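Local coordinates for protein myosin regulatory light chain (Physarum polycephalum, PDB 2BL0) that binds calcium through an EF-hand and serves as a light chain in the regulatory domain of a myosin II motor, at residues 115-120 with 135-140. Numbering follows the deposited sequence.
Sequences EELMKE and VDMLVT
M137 reaches across from helix 131-140 to 115-120, the last turn of helix 111-118 and the residues after it, and lays its thioether against E120 and the backbone carbonyl of L117. With CG anti to the backbone N (chi1 179°) and chi2 also extended, the chain runs straight out to the sulfur, then bends at chi3 (86°), turning CE toward L117. M137 CE stops 3.7 Å from L117 O and is more loosely in touch with L117 CD2. On the sulfur side, E120 CB lies 3.7 Å from M137 SD, and the two side chains cross obliquely. In the E120 conformer described, OE1 is hydrogen-bonded to Y142 OH. The two helices flank the loop of the last EF-hand, a helix-loop-helix unit whose strand 128-130 pairs antiparallel with strand 92-94. L117 and L138 cross at about a right angle, with L117 CD2 3.8 Å from L138 CD2. Without a hydrogen bond between the segments, apolar packing and the thioether carry the contact. Cutting M137 back to an alanine would probably open a gap beside the L117 carbonyl and leave E120 CB without its sulfur neighbour. Aromatic packing from the chain of another protein covers L117, E120 and M137.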
loop_
_atom_site.group_PDB
_atom_site.type_symbol
_atom_site.label_atom_id
_atom_site.label_comp_id
_atom_site.label_asym_id
_atom_site.label_seq_id
_atom_site.Cartn_x
_atom_site.Cartn_y
_atom_site.Cartn_z
ATOM N N GLU B 115 24.643 1.526 9.646
ATOM C CA GLU B 115 24.710 0.099 9.286
ATOM C C GLU B 115 23.753 -0.252 8.140
ATOM O O GLU B 115 24.065 -1.091 7.304
ATOM C CB GLU B 115 24.430 -0.819 10.480
ATOM C CG GLU B 115 25.467 -0.788 11.591
ATOM C CD GLU B 115 26.888 -1.045 11.119
ATOM O OE1 GLU B 115 27.098 -1.796 10.129
ATOM O OE2 GLU B 115 27.806 -0.451 11.715
ATOM N N GLU B 116 22.597 0.394 8.087
ATOM C CA GLU B 116 21.645 0.103 7.017
ATOM C C GLU B 116 22.177 0.610 5.679
ATOM O O GLU B 116 22.038 -0.053 4.646
ATOM C CB GLU B 116 20.275 0.710 7.325
ATOM C CG GLU B 116 19.121 -0.072 6.712
ATOM C CD GLU B 116 17.767 0.350 7.258
ATOM O OE1 GLU B 116 17.719 0.933 8.361
ATOM O OE2 GLU B 116 16.751 0.099 6.575
ATOM N N LEU B 117 22.800 1.782 5.715
ATOM C CA LEU B 117 23.447 2.378 4.541
ATOM C C LEU B 117 24.591 1.523 4.020
ATOM O O LEU B 117 24.720 1.311 2.803
ATOM C CB LEU B 117 23.982 3.764 4.886
ATOM C CG LEU B 117 22.890 4.824 5.063
ATOM C CD1 LEU B 117 23.360 5.904 6.001
ATOM C CD2 LEU B 117 22.512 5.432 3.719
ATOM N N MET B 118 25.407 1.009 4.935
ATOM C CA MET B 118 26.636 0.307 4.548
ATOM C C MET B 118 26.369 -1.131 4.138
ATOM O O MET B 118 27.205 -1.756 3.468
ATOM C CB MET B 118 27.681 0.343 5.666
ATOM C CG MET B 118 28.244 1.708 5.948
ATOM S SD MET B 118 28.938 2.535 4.487
ATOM C CE MET B 118 27.937 3.932 4.405
ATOM N N LYS B 119 25.203 -1.657 4.501
ATOM C CA LYS B 119 24.844 -3.019 4.108
ATOM C C LYS B 119 24.770 -3.173 2.578
ATOM O O LYS B 119 24.961 -4.269 2.058
ATOM C CB LYS B 119 23.510 -3.406 4.757
ATOM C CG LYS B 119 23.200 -4.902 4.782
ATOM C CD LYS B 119 22.263 -5.299 5.951
ATOM C CE LYS B 119 21.052 -4.377 6.097
ATOM N NZ LYS B 119 20.246 -4.606 7.347
ATOM N N GLU B 120 24.512 -2.077 1.863
ATOM C CA GLU B 120 24.244 -2.117 0.421
ATOM C C GLU B 120 25.470 -1.632 -0.372
ATOM O O GLU B 120 25.402 -1.444 -1.600
ATOM C CB GLU B 120 22.996 -1.268 0.078
ATOM C CG GLU B 120 21.651 -1.985 0.246
ATOM C CD GLU B 120 20.536 -1.443 -0.658
ATOM O OE1 GLU B 120 19.352 -1.739 -0.387
ATOM O OE2 GLU B 120 20.827 -0.711 -1.636
ATOM N N VAL B 135 26.699 7.814 -3.975
ATOM C CA VAL B 135 25.834 8.943 -4.306
ATOM C C VAL B 135 24.691 8.450 -5.183
ATOM O O VAL B 135 23.528 8.758 -4.955
ATOM C CB VAL B 135 26.627 10.076 -5.010
ATOM C CG1 VAL B 135 25.688 11.170 -5.490
ATOM C CG2 VAL B 135 27.699 10.632 -4.053
ATOM N N ASP B 136 25.001 7.627 -6.165
ATOM C CA ASP B 136 23.958 7.117 -7.044
ATOM C C ASP B 136 22.897 6.328 -6.269
ATOM O O ASP B 136 21.687 6.469 -6.530
ATOM C CB ASP B 136 24.569 6.269 -8.164
ATOM C CG ASP B 136 23.522 5.674 -9.067
ATOM O OD1 ASP B 136 22.858 4.710 -8.644
ATOM O OD2 ASP B 136 23.274 6.110 -10.203
ATOM N N MET B 137 23.345 5.509 -5.325
ATOM C CA MET B 137 22.434 4.765 -4.465
ATOM C C MET B 137 21.552 5.742 -3.668
ATOM O O MET B 137 20.344 5.559 -3.579
ATOM C CB MET B 137 23.226 3.834 -3.526
ATOM C CG MET B 137 22.370 3.031 -2.564
ATOM S SD MET B 137 23.308 2.140 -1.308
ATOM C CE MET B 137 23.506 3.359 -0.063
ATOM N N LEU B 138 22.137 6.793 -3.103
ATOM C CA LEU B 138 21.358 7.766 -2.344
ATOM C C LEU B 138 20.325 8.532 -3.158
ATOM O O LEU B 138 19.269 8.882 -2.637
ATOM C CB LEU B 138 22.264 8.756 -1.625
ATOM C CG LEU B 138 23.225 8.175 -0.591
ATOM C CD1 LEU B 138 23.892 9.311 0.169
ATOM C CD2 LEU B 138 22.519 7.246 0.384
ATOM N N VAL B 139 20.634 8.792 -4.415
ATOM C CA VAL B 139 19.785 9.607 -5.271
ATOM C C VAL B 139 18.696 8.763 -5.956
ATOM O O VAL B 139 17.545 9.202 -6.062
ATOM C CB VAL B 139 20.630 10.369 -6.314
ATOM C CG1 VAL B 139 19.737 11.112 -7.323
ATOM C CG2 VAL B 139 21.592 11.325 -5.623
ATOM N N THR B 140 19.060 7.571 -6.423
ATOM C CA THR B 140 18.173 6.750 -7.264
ATOM C C THR B 140 17.481 5.611 -6.521
ATOM O O THR B 140 16.505 5.061 -7.024
ATOM C CB THR B 140 18.940 6.175 -8.475
ATOM O OG1 THR B 140 19.915 5.215 -8.029
ATOM C CG2 THR B 140 19.744 7.267 -9.174
#